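Local coordinates for uncharacterized protein Q64V53_BACFR (Bacteroides fragilis, PDB 2RA8), which is of unknown function but joins an N-terminal WGR domain, a module often linked to nucleic-acid binding, to a leucine-rich-repeat domain, at residues K14-D19 with V25-G30. Sequence-based numbering, arbitrary orientation.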
loop_
_atom_site.group_PDB
_atom_site.type_symbol
_atom_site.label_atom_id
_atom_site.label_comp_id
_atom_site.label_asym_id
_atom_site.label_seq_id
_atom_site.Cartn_x
_atom_site.Cartn_y
_atom_site.Cartn_z
ATOM N N LYS A 14 -5.574 -0.206 -18.529
ATOM C CA LYS A 14 -6.764 0.622 -18.514
ATOM C C LYS A 14 -6.753 1.878 -19.341
ATOM O O LYS A 14 -5.715 2.283 -19.876
ATOM C CB LYS A 14 -7.122 0.966 -17.056
ATOM C CG LYS A 14 -5.940 1.214 -16.150
ATOM C CD LYS A 14 -6.396 1.373 -14.695
ATOM C CE LYS A 14 -5.219 1.421 -13.731
ATOM N NZ LYS A 14 -4.300 2.549 -14.033
ATOM N N PHE A 15 -7.939 2.480 -19.466
ATOM C CA PHE A 15 -8.134 3.716 -20.216
ATOM C C PHE A 15 -8.827 4.736 -19.356
ATOM O O PHE A 15 -9.506 4.404 -18.374
ATOM C CB PHE A 15 -8.992 3.496 -21.481
ATOM C CG PHE A 15 -10.447 3.238 -21.190
ATOM C CD1 PHE A 15 -10.874 1.984 -20.765
ATOM C CD2 PHE A 15 -11.383 4.261 -21.294
ATOM C CE1 PHE A 15 -12.210 1.755 -20.442
ATOM C CE2 PHE A 15 -12.724 4.037 -20.973
ATOM C CZ PHE A 15 -13.133 2.781 -20.546
ATOM N N TRP A 16 -8.668 5.993 -19.749
ATOM C CA TRP A 16 -9.263 7.119 -19.054
ATOM C C TRP A 16 -9.547 8.134 -20.130
ATOM O O TRP A 16 -8.654 8.479 -20.906
ATOM C CB TRP A 16 -8.263 7.683 -18.028
ATOM C CG TRP A 16 -8.736 8.884 -17.254
ATOM C CD1 TRP A 16 -9.465 8.885 -16.094
ATOM C CD2 TRP A 16 -8.497 10.257 -17.584
ATOM N NE1 TRP A 16 -9.692 10.180 -15.678
ATOM C CE2 TRP A 16 -9.111 11.038 -16.570
ATOM C CE3 TRP A 16 -7.820 10.900 -18.629
ATOM C CZ2 TRP A 16 -9.068 12.437 -16.581
ATOM C CZ3 TRP A 16 -7.776 12.298 -18.639
ATOM C CH2 TRP A 16 -8.400 13.050 -17.613
ATOM N N SER A 17 -10.793 8.587 -20.223
ATOM C CA SER A 17 -11.147 9.586 -21.225
ATOM C C SER A 17 -11.829 10.753 -20.571
ATOM O O SER A 17 -12.485 10.609 -19.529
ATOM C CB SER A 17 -12.051 8.989 -22.321
ATOM O OG SER A 17 -13.370 8.746 -21.866
ATOM N N ILE A 18 -11.657 11.930 -21.161
ATOM C CA ILE A 18 -12.264 13.135 -20.621
ATOM C C ILE A 18 -12.857 13.980 -21.710
ATOM O O ILE A 18 -12.325 14.068 -22.821
ATOM C CB ILE A 18 -11.232 13.956 -19.788
ATOM C CG1 ILE A 18 -11.938 15.116 -19.083
ATOM C CG2 ILE A 18 -10.102 14.456 -20.691
ATOM C CD1 ILE A 18 -11.079 15.814 -18.027
ATOM N N ASP A 19 -13.987 14.602 -21.398
ATOM C CA ASP A 19 -14.693 15.442 -22.357
ATOM C C ASP A 19 -15.374 16.547 -21.616
ATOM O O ASP A 19 -15.922 16.316 -20.534
ATOM C CB ASP A 19 -15.737 14.602 -23.108
ATOM C CG ASP A 19 -16.306 15.312 -24.331
ATOM O OD1 ASP A 19 -15.616 16.175 -24.912
ATOM O OD2 ASP A 19 -17.446 14.987 -24.722
ATOM N N VAL A 25 -17.778 18.285 -16.828
ATOM C CA VAL A 25 -16.576 17.559 -17.212
ATOM C C VAL A 25 -16.985 16.105 -17.091
ATOM O O VAL A 25 -17.422 15.658 -16.022
ATOM C CB VAL A 25 -15.389 17.842 -16.258
ATOM C CG1 VAL A 25 -14.215 16.939 -16.616
ATOM C CG2 VAL A 25 -14.963 19.309 -16.358
ATOM N N ILE A 26 -16.867 15.367 -18.190
ATOM C CA ILE A 26 -17.252 13.962 -18.218
ATOM C C ILE A 26 -16.069 13.024 -18.349
ATOM O O ILE A 26 -15.357 13.032 -19.360
ATOM C CB ILE A 26 -18.234 13.700 -19.374
ATOM C CG1 ILE A 26 -19.398 14.695 -19.292
ATOM C CG2 ILE A 26 -18.746 12.267 -19.313
ATOM C CD1 ILE A 26 -20.299 14.689 -20.502
ATOM N N VAL A 27 -15.869 12.206 -17.319
ATOM C CA VAL A 27 -14.779 11.238 -17.271
ATOM C C VAL A 27 -15.328 9.836 -17.406
ATOM O O VAL A 27 -16.377 9.498 -16.833
ATOM C CB VAL A 27 -14.000 11.350 -15.926
ATOM C CG1 VAL A 27 -13.158 10.114 -15.696
ATOM C CG2 VAL A 27 -13.109 12.587 -15.937
ATOM N N ASN A 28 -14.615 9.016 -18.170
ATOM C CA ASN A 28 -14.977 7.623 -18.403
ATOM C C ASN A 28 -13.703 6.830 -18.202
ATOM O O ASN A 28 -12.695 7.088 -18.869
ATOM C CB ASN A 28 -15.490 7.458 -19.839
ATOM C CG ASN A 28 -15.906 6.031 -20.160
ATOM O OD1 ASN A 28 -15.871 5.610 -21.319
ATOM N ND2 ASN A 28 -16.319 5.287 -19.143
ATOM N N TYR A 29 -13.729 5.868 -17.281
ATOM C CA TYR A 29 -12.550 5.060 -16.995
ATOM C C TYR A 29 -12.842 3.625 -16.691
ATOM O O TYR A 29 -13.888 3.301 -16.133
ATOM C CB TYR A 29 -11.772 5.642 -15.809
ATOM C CG TYR A 29 -12.496 5.555 -14.481
ATOM C CD1 TYR A 29 -13.558 6.408 -14.183
ATOM C CD2 TYR A 29 -12.129 4.605 -13.529
ATOM C CE1 TYR A 29 -14.240 6.314 -12.963
ATOM C CE2 TYR A 29 -12.801 4.500 -12.308
ATOM C CZ TYR A 29 -13.853 5.356 -12.036
ATOM O OH TYR A 29 -14.516 5.255 -10.834
ATOM N N GLY A 30 -11.895 2.753 -17.027
ATOM C CA GLY A 30 -12.068 1.335 -16.770
ATOM C C GLY A 30 -10.979 0.487 -17.402
ATOM O O GLY A 30 -10.008 1.012 -17.958
HETATM O O HOH W 1 -15.026 11.134 -21.346
HETATM O O HOH W 2 -14.753 6.986 -23.376
#
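W16 and V27 meet on the packed face of an antiparallel hairpin in the WGR domain. V27 CG1 lies 3.5 Å from W16 NE1, at an oblique angle to the indole. The tryptophan CG is anti to the backbone N (chi1 178°), which turns the indole alongside V27. I18 CD1 touches V25 CG1 at 3.6 Å. Y29 CB meets W16 CD1, and Y29 OH is hydrogen-bonded to E153 O of the second subunit. This side is tight and mostly apolar.

On the other face F15, I26 and N28 are partly exposed, and two waters sit around S17. The F15 ring lies over the glycine backbone, with G30 N 3.6 Å above its plane. N28 OD1 reaches the ring edge in plane, 3.5 Å from F15 CE2. N28 ND2 is hydrogen-bonded to the backbone O of Q37 and of D35. One water joins S17 OG to N28 OD1, and another joins S17 OG to I26 O.

Three pairs of backbone bonds tie F15 to G30, S17 to N28 and D19 to I26. The shortest is I26 N to D19 O, 2.7 Å.

Strand 3-8 continues the sheet beside 14-19, and strand 37-42 beside 25-30. Helix 46-62 packs on W16 and I18, with K60 making a cation-pi contact to the indole.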